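ABC transporter, substrate-binding protein (Streptococcus pneumoniae, PDB 5G62) captures fructooligosaccharides, with a preference for long chains, and delivers them to the FusBC-MsmK ABC transporter for import. Local coordinates at residues A[3-8]-A[32-37]; A[189-194]-A[268-273]; A[303-308]-A[422-427]. The protein carries 2 engineered substitutions. All coordinates share one frame; numbering follows the deposited sequence.

Interaction 1: A[3-8]-A[32-37]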
loop_
_atom_site.group_PDB
_atom_site.type_symbol
_atom_site.label_atom_id
_atom_site.label_comp_id
_atom_site.label_asym_id
_atom_site.label_seq_id
_atom_site.Cartn_x
_atom_site.Cartn_y
_atom_site.Cartn_z
ATOM N N LYS A 3 10.811 -28.030 -18.594
ATOM C CA LYS A 3 9.705 -27.630 -19.442
ATOM C C LYS A 3 8.512 -27.090 -18.634
ATOM O O LYS A 3 7.813 -26.217 -19.115
ATOM C CB LYS A 3 9.266 -28.810 -20.303
ATOM C CG LYS A 3 8.377 -28.418 -21.465
ATOM C CD LYS A 3 6.923 -28.747 -21.203
ATOM C CE LYS A 3 6.033 -27.755 -21.914
ATOM N NZ LYS A 3 6.483 -27.557 -23.310
ATOM N N THR A 4 8.266 -27.623 -17.434
ATOM C CA THR A 4 7.110 -27.232 -16.623
ATOM C C THR A 4 7.551 -26.964 -15.199
ATOM O O THR A 4 8.435 -27.657 -14.684
ATOM C CB THR A 4 6.007 -28.306 -16.593
ATOM O OG1 THR A 4 5.498 -28.513 -17.907
ATOM C CG2 THR A 4 4.845 -27.863 -15.728
ATOM N N LEU A 5 6.952 -25.943 -14.584
ATOM C CA LEU A 5 7.119 -25.634 -13.171
ATOM C C LEU A 5 5.747 -25.342 -12.570
ATOM O O LEU A 5 4.852 -24.874 -13.265
ATOM C CB LEU A 5 8.075 -24.421 -12.969
ATOM C CG LEU A 5 9.528 -24.548 -13.477
ATOM C CD1 LEU A 5 10.195 -23.162 -13.464
ATOM C CD2 LEU A 5 10.319 -25.488 -12.616
ATOM N N LYS A 6 5.581 -25.643 -11.284
ATOM C CA LYS A 6 4.343 -25.402 -10.547
ATOM C C LYS A 6 4.559 -24.219 -9.602
ATOM O O LYS A 6 5.366 -24.309 -8.671
ATOM C CB LYS A 6 3.923 -26.631 -9.743
ATOM C CG LYS A 6 3.871 -27.927 -10.520
ATOM C CD LYS A 6 2.454 -28.257 -10.936
ATOM C CE LYS A 6 2.319 -29.721 -11.338
ATOM N NZ LYS A 6 2.951 -30.005 -12.654
ATOM N N PHE A 7 3.850 -23.123 -9.847
ATOM C CA PHE A 7 3.938 -21.916 -9.035
ATOM C C PHE A 7 2.571 -21.663 -8.394
ATOM O O PHE A 7 1.553 -21.716 -9.082
ATOM C CB PHE A 7 4.303 -20.658 -9.846
ATOM C CG PHE A 7 5.705 -20.622 -10.438
ATOM C CD1 PHE A 7 6.710 -21.449 -9.995
ATOM C CD2 PHE A 7 6.008 -19.683 -11.433
ATOM C CE1 PHE A 7 8.031 -21.380 -10.582
ATOM C CE2 PHE A 7 7.304 -19.621 -12.003
ATOM C CZ PHE A 7 8.302 -20.472 -11.569
ATOM N N MET A 8 2.565 -21.365 -7.098
ATOM C CA MET A 8 1.398 -20.747 -6.449
ATOM C C MET A 8 1.458 -19.248 -6.715
ATOM O O MET A 8 2.541 -18.678 -6.782
ATOM C CB MET A 8 1.433 -21.025 -4.947
ATOM C CG MET A 8 0.193 -20.638 -4.146
ATOM S SD MET A 8 0.510 -20.417 -2.400
ATOM C CE MET A 8 1.047 -22.061 -1.932
ATOM N N THR A 32 10.212 -17.895 -22.953
ATOM C CA THR A 32 11.020 -18.698 -22.042
ATOM C C THR A 32 11.042 -20.178 -22.379
ATOM O O THR A 32 11.919 -20.889 -21.886
ATOM C CB THR A 32 10.495 -18.582 -20.613
ATOM O OG1 THR A 32 9.176 -19.164 -20.545
ATOM C CG2 THR A 32 10.451 -17.119 -20.172
ATOM N N GLY A 33 10.071 -20.666 -23.152
ATOM C CA GLY A 33 9.878 -22.088 -23.353
ATOM C C GLY A 33 9.419 -22.853 -22.130
ATOM O O GLY A 33 9.452 -24.085 -22.143
ATOM N N VAL A 34 8.971 -22.179 -21.070
ATOM C CA VAL A 34 8.579 -22.847 -19.832
ATOM C C VAL A 34 7.091 -22.650 -19.601
ATOM O O VAL A 34 6.609 -21.513 -19.620
ATOM C CB VAL A 34 9.368 -22.313 -18.632
ATOM C CG1 VAL A 34 9.013 -23.097 -17.375
ATOM C CG2 VAL A 34 10.877 -22.318 -18.945
ATOM N N HIS A 35 6.373 -23.756 -19.346
ATOM C CA HIS A 35 4.954 -23.722 -19.043
ATOM C C HIS A 35 4.780 -23.710 -17.527
ATOM O O HIS A 35 5.387 -24.522 -16.826
ATOM C CB HIS A 35 4.212 -24.918 -19.654
ATOM C CG HIS A 35 2.756 -24.951 -19.294
ATOM N ND1 HIS A 35 1.844 -24.051 -19.802
ATOM C CD2 HIS A 35 2.068 -25.736 -18.432
ATOM C CE1 HIS A 35 0.652 -24.299 -19.285
ATOM N NE2 HIS A 35 0.762 -25.310 -18.448
ATOM N N ILE A 36 3.997 -22.771 -17.016
ATOM C CA ILE A 36 3.731 -22.711 -15.582
ATOM C C ILE A 36 2.341 -23.284 -15.331
ATOM O O ILE A 36 1.353 -22.824 -15.914
ATOM C CB ILE A 36 3.825 -21.278 -15.031
ATOM C CG1 ILE A 36 5.134 -20.605 -15.435
ATOM C CG2 ILE A 36 3.629 -21.295 -13.491
ATOM C CD1 ILE A 36 6.388 -21.287 -14.920
ATOM N N ASP A 37 2.265 -24.266 -14.450
ATOM C CA ASP A 37 0.999 -24.727 -13.912
ATOM C C ASP A 37 0.752 -23.959 -12.621
ATOM O O ASP A 37 1.494 -24.121 -11.659
ATOM C CB ASP A 37 1.026 -26.231 -13.649
ATOM C CG ASP A 37 0.760 -27.055 -14.908
ATOM O OD1 ASP A 37 0.137 -26.539 -15.865
ATOM O OD2 ASP A 37 1.167 -28.232 -14.939
#

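Interaction 2: A[189-194]-A[268-273]. With FRU (beta-D-fructofuranose), chain C; FRU (beta-D-fructofuranose), chain B.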
loop_
_atom_site.group_PDB
_atom_site.type_symbol
_atom_site.label_atom_id
_atom_site.label_comp_id
_atom_site.label_asym_id
_atom_site.label_seq_id
_atom_site.Cartn_x
_atom_site.Cartn_y
_atom_site.Cartn_z
ATOM N N ASN A 189 -6.442 -0.439 8.232
ATOM C CA ASN A 189 -5.287 -0.095 7.417
ATOM C C ASN A 189 -5.721 0.315 6.011
ATOM O O ASN A 189 -6.823 0.003 5.563
ATOM C CB ASN A 189 -4.310 -1.285 7.323
ATOM C CG ASN A 189 -3.681 -1.635 8.660
ATOM O OD1 ASN A 189 -3.294 -0.766 9.454
ATOM N ND2 ASN A 189 -3.561 -2.933 8.914
ATOM N N GLY A 190 -4.825 0.957 5.294
ATOM C CA GLY A 190 -4.946 1.057 3.843
ATOM C C GLY A 190 -5.434 2.403 3.327
ATOM O O GLY A 190 -5.529 3.407 4.045
ATOM N N ASN A 191 -5.730 2.409 2.024
ATOM C CA ASN A 191 -5.896 3.628 1.247
ATOM C C ASN A 191 -7.202 4.367 1.539
ATOM O O ASN A 191 -7.326 5.539 1.184
ATOM C CB ASN A 191 -5.824 3.306 -0.251
ATOM C CG ASN A 191 -4.472 2.735 -0.632
ATOM O OD1 ASN A 191 -3.487 2.906 0.094
ATOM N ND2 ASN A 191 -4.420 2.080 -1.748
ATOM N N GLU A 192 -8.156 3.712 2.161
ATOM C CA GLU A 192 -9.481 4.285 2.341
ATOM C C GLU A 192 -9.776 4.686 3.788
ATOM O O GLU A 192 -10.877 5.176 4.072
ATOM C CB GLU A 192 -10.512 3.303 1.799
ATOM C CG GLU A 192 -10.595 3.283 0.258
ATOM C CD GLU A 192 -9.405 2.591 -0.414
ATOM O OE1 GLU A 192 -9.034 1.496 0.007
ATOM O OE2 GLU A 192 -8.839 3.184 -1.330
ATOM N N ASP A 193 -8.804 4.550 4.693
ATOM C CA ASP A 193 -8.967 4.943 6.092
ATOM C C ASP A 193 -8.928 6.477 6.262
ATOM O O ASP A 193 -8.415 7.186 5.415
ATOM C CB ASP A 193 -7.883 4.328 6.953
ATOM C CG ASP A 193 -8.202 4.437 8.444
ATOM O OD1 ASP A 193 -9.333 4.078 8.816
ATOM O OD2 ASP A 193 -7.320 4.871 9.214
ATOM N N PHE A 194 -9.435 6.975 7.406
ATOM C CA PHE A 194 -9.496 8.411 7.687
ATOM C C PHE A 194 -8.271 8.940 8.458
ATOM O O PHE A 194 -8.234 10.125 8.776
ATOM C CB PHE A 194 -10.795 8.761 8.480
ATOM C CG PHE A 194 -10.943 7.989 9.791
ATOM C CD1 PHE A 194 -10.206 8.339 10.934
ATOM C CD2 PHE A 194 -11.785 6.871 9.868
ATOM C CE1 PHE A 194 -10.336 7.610 12.148
ATOM C CE2 PHE A 194 -11.907 6.134 11.068
ATOM C CZ PHE A 194 -11.190 6.515 12.222
ATOM N N PHE A 268 -11.851 9.068 1.343
ATOM C CA PHE A 268 -10.413 8.787 1.259
ATOM C C PHE A 268 -10.120 7.671 0.251
ATOM O O PHE A 268 -10.777 6.635 0.278
ATOM C CB PHE A 268 -9.855 8.379 2.634
ATOM C CG PHE A 268 -10.093 9.388 3.716
ATOM C CD1 PHE A 268 -11.350 9.469 4.370
ATOM C CD2 PHE A 268 -9.114 10.281 4.073
ATOM C CE1 PHE A 268 -11.587 10.409 5.362
ATOM C CE2 PHE A 268 -9.344 11.240 5.086
ATOM C CZ PHE A 268 -10.566 11.294 5.737
ATOM N N THR A 269 -9.071 7.838 -0.556
ATOM C CA THR A 269 -8.640 6.743 -1.421
ATOM C C THR A 269 -7.268 7.073 -2.017
ATOM O O THR A 269 -6.797 8.208 -1.954
ATOM C CB THR A 269 -9.673 6.417 -2.537
ATOM O OG1 THR A 269 -9.417 5.116 -3.112
ATOM C CG2 THR A 269 -9.677 7.491 -3.618
ATOM N N TRP A 270 -6.641 6.067 -2.633
ATOM C CA TRP A 270 -5.369 6.347 -3.321
ATOM C C TRP A 270 -5.545 7.347 -4.462
ATOM O O TRP A 270 -4.787 8.312 -4.562
ATOM C CB TRP A 270 -4.751 5.069 -3.894
ATOM C CG TRP A 270 -3.392 5.262 -4.549
ATOM C CD1 TRP A 270 -3.125 5.465 -5.895
ATOM C CD2 TRP A 270 -2.113 5.138 -3.908
ATOM N NE1 TRP A 270 -1.749 5.496 -6.107
ATOM C CE2 TRP A 270 -1.113 5.305 -4.908
ATOM C CE3 TRP A 270 -1.713 4.912 -2.579
ATOM C CZ2 TRP A 270 0.249 5.288 -4.603
ATOM C CZ3 TRP A 270 -0.352 4.870 -2.288
ATOM C CH2 TRP A 270 0.608 5.033 -3.298
ATOM N N ASP A 271 -6.494 7.082 -5.352
ATOM C CA ASP A 271 -6.736 7.860 -6.566
ATOM C C ASP A 271 -8.246 7.944 -6.766
ATOM O O ASP A 271 -8.918 6.906 -6.900
ATOM C CB ASP A 271 -6.041 7.185 -7.764
ATOM C CG ASP A 271 -6.180 7.942 -9.099
ATOM O OD1 ASP A 271 -7.097 8.770 -9.302
ATOM O OD2 ASP A 271 -5.372 7.644 -9.990
ATOM N N LYS A 272 -8.781 9.179 -6.779
ATOM C CA LYS A 272 -10.226 9.396 -6.989
ATOM C C LYS A 272 -10.783 8.694 -8.235
ATOM O O LYS A 272 -11.976 8.373 -8.292
ATOM C CB LYS A 272 -10.527 10.899 -7.103
ATOM C CG LYS A 272 -10.029 11.567 -8.364
ATOM C CD LYS A 272 -10.287 13.081 -8.433
ATOM C CE LYS A 272 -10.107 13.596 -9.880
ATOM N NZ LYS A 272 -10.275 15.055 -10.017
ATOM N N ASN A 273 -9.945 8.476 -9.257
ATOM C CA ASN A 273 -10.422 7.906 -10.517
ATOM C C ASN A 273 -10.895 6.468 -10.348
ATOM O O ASN A 273 -11.684 5.987 -11.155
ATOM C CB ASN A 273 -9.310 7.996 -11.586
ATOM C CG ASN A 273 -9.082 9.438 -12.097
ATOM O OD1 ASN A 273 -9.807 9.904 -12.939
ATOM N ND2 ASN A 273 -8.055 10.097 -11.620
HETATM C C1 FRU C . -0.693 2.003 -6.658
HETATM C C2 FRU C . -2.009 1.372 -7.114
HETATM C C3 FRU C . -2.651 2.125 -8.370
HETATM C C4 FRU C . -4.129 1.895 -8.156
HETATM C C5 FRU C . -4.214 2.106 -6.859
HETATM C C6 FRU C . -5.405 1.352 -6.292
HETATM O O1 FRU C . 0.323 1.809 -7.672
HETATM O O3 FRU C . -2.235 1.557 -9.535
HETATM O O4 FRU C . -4.984 2.686 -8.922
HETATM O O5 FRU C . -2.856 1.555 -6.195
HETATM O O6 FRU C . -5.267 1.420 -4.928
HETATM C C1 FRU B . 2.262 2.704 -6.508
HETATM C C2 FRU B . 1.354 2.860 -7.691
HETATM C C3 FRU B . 2.139 2.807 -9.079
HETATM C C4 FRU B . 1.227 3.564 -9.967
HETATM C C5 FRU B . 0.918 4.620 -9.180
HETATM C C6 FRU B . -0.391 5.252 -9.525
HETATM O O1 FRU B . 2.930 1.496 -6.431
HETATM O O3 FRU B . 2.419 1.515 -9.487
HETATM O O4 FRU B . 1.949 3.931 -11.095
HETATM O O5 FRU B . 0.903 4.034 -7.692
HETATM O O6 FRU B . -0.681 6.314 -8.677
#

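Interaction 3: A[303-308]-A[422-427]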
loop_
_atom_site.group_PDB
_atom_site.type_symbol
_atom_site.label_atom_id
_atom_site.label_comp_id
_atom_site.label_asym_id
_atom_site.label_seq_id
_atom_site.Cartn_x
_atom_site.Cartn_y
_atom_site.Cartn_z
ATOM N N MET A 303 7.287 2.541 0.828
ATOM C CA MET A 303 8.362 2.845 -0.111
ATOM C C MET A 303 8.186 1.960 -1.343
ATOM O O MET A 303 7.368 1.036 -1.351
ATOM C CB MET A 303 9.747 2.652 0.530
ATOM C CG MET A 303 10.091 1.190 0.817
ATOM S SD MET A 303 11.718 0.868 1.569
ATOM C CE MET A 303 12.849 1.653 0.432
ATOM N N GLY A 304 8.974 2.249 -2.387
ATOM C CA GLY A 304 8.879 1.491 -3.616
ATOM C C GLY A 304 9.742 0.237 -3.604
ATOM O O GLY A 304 10.575 0.041 -4.502
ATOM N N PHE A 305 9.538 -0.607 -2.601
ATOM C CA PHE A 305 10.282 -1.833 -2.403
ATOM C C PHE A 305 9.437 -2.789 -1.586
ATOM O O PHE A 305 8.847 -2.400 -0.583
ATOM C CB PHE A 305 11.610 -1.579 -1.680
ATOM C CG PHE A 305 12.403 -2.834 -1.354
ATOM C CD1 PHE A 305 13.264 -3.399 -2.295
ATOM C CD2 PHE A 305 12.327 -3.422 -0.084
ATOM C CE1 PHE A 305 14.017 -4.510 -1.985
ATOM C CE2 PHE A 305 13.100 -4.554 0.223
ATOM C CZ PHE A 305 13.951 -5.081 -0.733
ATOM N N ALA A 306 9.380 -4.040 -2.021
ATOM C CA ALA A 306 8.813 -5.129 -1.247
ATOM C C ALA A 306 9.822 -6.268 -1.285
ATOM O O ALA A 306 10.216 -6.712 -2.371
ATOM C CB ALA A 306 7.472 -5.579 -1.817
ATOM N N ARG A 307 10.211 -6.736 -0.096
ATOM C CA ARG A 307 11.289 -7.707 0.052
ATOM C C ARG A 307 10.985 -9.012 -0.681
ATOM O O ARG A 307 11.865 -9.610 -1.304
ATOM C CB ARG A 307 11.503 -7.954 1.549
ATOM C CG ARG A 307 12.639 -8.827 1.957
ATOM C CD ARG A 307 12.915 -8.585 3.428
ATOM N NE ARG A 307 13.816 -7.454 3.544
ATOM C CZ ARG A 307 13.852 -6.573 4.531
ATOM N NH1 ARG A 307 13.028 -6.650 5.558
ATOM N NH2 ARG A 307 14.749 -5.600 4.477
ATOM N N ASP A 308 9.748 -9.475 -0.613
ATOM C CA ASP A 308 9.422 -10.824 -1.047
ATOM C C ASP A 308 8.245 -10.778 -2.009
ATOM O O ASP A 308 7.083 -10.772 -1.585
ATOM C CB ASP A 308 9.106 -11.720 0.150
ATOM C CG ASP A 308 8.451 -13.025 -0.264
ATOM O OD1 ASP A 308 8.617 -13.432 -1.425
ATOM O OD2 ASP A 308 7.742 -13.637 0.549
ATOM N N TYR A 422 10.366 5.740 9.085
ATOM C CA TYR A 422 10.959 4.564 9.688
ATOM C C TYR A 422 11.539 3.666 8.573
ATOM O O TYR A 422 10.813 3.307 7.639
ATOM C CB TYR A 422 9.937 3.802 10.550
ATOM C CG TYR A 422 10.620 2.798 11.437
ATOM C CD1 TYR A 422 11.119 3.160 12.687
ATOM C CD2 TYR A 422 10.859 1.503 10.981
ATOM C CE1 TYR A 422 11.814 2.233 13.485
ATOM C CE2 TYR A 422 11.552 0.600 11.739
ATOM C CZ TYR A 422 12.033 0.950 12.996
ATOM O OH TYR A 422 12.731 0.006 13.725
ATOM N N PRO A 423 12.820 3.338 8.632
ATOM C CA PRO A 423 13.449 2.584 7.541
ATOM C C PRO A 423 12.955 1.152 7.508
ATOM O O PRO A 423 12.432 0.612 8.475
ATOM C CB PRO A 423 14.945 2.643 7.870
ATOM C CG PRO A 423 14.996 2.737 9.299
ATOM C CD PRO A 423 13.755 3.520 9.747
ATOM N N ARG A 424 13.180 0.533 6.357
ATOM C CA ARG A 424 12.850 -0.856 6.101
ATOM C C ARG A 424 14.014 -1.674 6.642
ATOM O O ARG A 424 15.049 -1.795 5.990
ATOM C CB ARG A 424 12.636 -1.068 4.603
ATOM C CG ARG A 424 12.044 -2.438 4.233
ATOM C CD ARG A 424 10.730 -2.726 4.919
ATOM N NE ARG A 424 9.739 -1.666 4.705
ATOM C CZ ARG A 424 8.909 -1.559 3.655
ATOM N NH1 ARG A 424 8.929 -2.437 2.649
ATOM N NH2 ARG A 424 8.049 -0.550 3.603
ATOM N N VAL A 425 13.866 -2.203 7.844
ATOM C CA VAL A 425 14.922 -2.956 8.502
ATOM C C VAL A 425 14.606 -4.443 8.386
ATOM O O VAL A 425 13.493 -4.843 8.058
ATOM C CB VAL A 425 15.088 -2.546 9.977
ATOM C CG1 VAL A 425 15.391 -1.074 10.051
ATOM C CG2 VAL A 425 13.823 -2.938 10.810
ATOM N N PHE A 426 15.600 -5.272 8.639
ATOM C CA PHE A 426 15.414 -6.719 8.630
ATOM C C PHE A 426 15.846 -7.201 10.005
ATOM O O PHE A 426 17.046 -7.341 10.265
ATOM C CB PHE A 426 16.234 -7.378 7.508
ATOM C CG PHE A 426 15.680 -8.681 7.005
ATOM C CD1 PHE A 426 15.050 -9.573 7.851
ATOM C CD2 PHE A 426 15.835 -9.031 5.685
ATOM C CE1 PHE A 426 14.575 -10.799 7.360
ATOM C CE2 PHE A 426 15.369 -10.231 5.213
ATOM C CZ PHE A 426 14.737 -11.106 6.043
ATOM N N MET A 427 14.884 -7.447 10.880
ATOM C CA MET A 427 15.207 -7.796 12.249
ATOM C C MET A 427 15.633 -9.265 12.360
ATOM O O MET A 427 15.315 -10.093 11.513
ATOM C CB MET A 427 14.024 -7.562 13.176
ATOM C CG MET A 427 13.482 -6.115 13.209
ATOM S SD MET A 427 12.173 -6.001 14.464
ATOM C CE MET A 427 11.914 -4.218 14.373
HETATM O O HOH W 1 5.876 -0.321 1.422
HETATM O O HOH W 2 9.409 -5.291 2.445
#

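Interaction 1: A[3-8]-A[32-37]
The ring of F7 and the two branches of I36, CG1-CD1 and CG2, are brought together by two similar torsions: F7 CG and I36 CG1 both lie beside the backbone N and anti to the carbonyl carbon (chi1 -67° for F7 and -51° for I36). A further bend at chi2 carries I36 CD1 back toward the neighbouring strand, where it meets F7 CE2 at 3.5 Å, approaching the ring obliquely, while I36 CG2 packs against CD2 of the same ring. L5 CB and CD1 continue this apolar face, CD1 resting on V34 CG1.

Beneath these side chains the backbones pair as parallel strands. K3 O accepts from H35 N at 2.9 Å, L5 uses both its N and its O, with H35 O and D37 N, and F7 N closes the series on D37 O. The other face, formed by T4, K6, H35 and D37, is polar. K6 and D37 run side by side into a weak salt bridge, K6 NZ to D37 OD2 at 3.4 Å, while D37 OD1 accepts a weak bond from H35 NE2; H35 ND1 is held by E29.

This is the first beta-alpha-beta unit of the chain, with helix 23-32 as the crossover. Strand 4-10 has 61-63 on its other side, strand 35-41 is outermost in the sheet, and helix 319-329 covers the apolar face through T322, L321 and W325, the last meeting F7 edge-to-face.

Interaction 2: A[189-194]-A[268-273]
A backbone CH group, rather than a side chain, sits over the centre of the F268 ring: F194 CA lies 3.6 Å from the centroid and only 11° off the ring normal, a CH-pi contact. The segment that supplies it contains a type I beta turn from G190 to D193, packed against the end of strand 264-269, and together the two form part of the sugar-binding pocket of this solute-binding protein. F194 CB extends the same contact toward CE1 and CZ of F268, while the D193 carbonyl O closes on CG of the ring.

Nearer the pocket, E192 bends at chi2 so that its carboxylate turns back to T269. The hydroxyl OG1 of T269 donates at 2.7 Å to E192 OE2, which accepts through its anti lone pair, the one directed away from OE1. W252 and Y255 of helix 252-260 also pack on E192.

At the pocket end, N191 and W270 both bind the oligosaccharide. The N191 amide crosses the indole obliquely, the two planes 41° apart, and its ND2 lies 3.7 Å from W270 CB. One face of the indole carries the fructofuranose of chain C, whose C1 lies toward the rim of the ring system and whose C5 approaches CD1. N191 ND2 adds a weak bond to O6 of that sugar, so that one fructose unit touches both segments. The fructofuranose of chain B is met at the indole edge, where W270 NE1 donates in the ring plane to its O6 at 2.9 Å, with an N-H...O angle of 166°.

Interaction 3: A[303-308]-A[422-427]
R307 reaches across to the loop 422-427 and lays its guanidinium on the ring of F426. From CB the chain runs nearly extended, with CG anti to the backbone N (chi1 -175°) and chi2 also close to anti, until R307 CD meets F426 CE2 at 3.5 Å. A bend at chi3 (-86°) then turns the flat end over the ring. R307 NE stands 3.3 Å from F426 CD2, CZ lies over the same carbon, and NH1 passes above CG, the two planes only 22° apart. At its tip R307 NH1 donates to V425 O at 3.1 Å, within the guanidinium plane though well above the plane of the carbonyl. The same NH1 forms a salt bridge with D69, and NH2 bonds to L108 O.

R424 answers from the opposite segment. Its CB touches M303 SD, its CG lies obliquely against the F305 ring, and bends at chi2 and chi3 fold the guanidinium back so that M303 covers one face. R424 NH1 makes a weak bond to F305 O and a firmer one to a water, 2.9 Å away, that also accepts from R307 N; a second water, in the guanidinium plane, links NH2 to M303 N.

The loop between helices 399-412 and 429-456 is thereby pinned to the short strand 305-306. The R307 guanidinium is held by two backbone carbonyls and D69, that of R424 by two waters and a weak carbonyl bond. D69 would be expected to offset the charge of R307, which is consistent with two arginines lying in one partly buried interface.

From the N terminus, interaction 1 closes first, its 23-residue loop including helix 23-32. Interaction 2 follows, joining 189-194 to 268-273 across 73 intervening residues, and interaction 3 closes the longest loop, 113 residues between 303-308 and 422-427. The three are in series, neither nesting nor crossing, and none touches another. Interactions 1 and 2 lie farthest apart, with centres about 36 Å from each other; interactions 2 and 3 approach to about 8 Å between nearest atoms. Interaction 1 joins two strands at the edge of the N-terminal sheet, interaction 2 ties turn 190-193 to the end of strand 264-269 at the pocket, and interaction 3 fastens the loop before helix 429-456 to the region of strand 305-306.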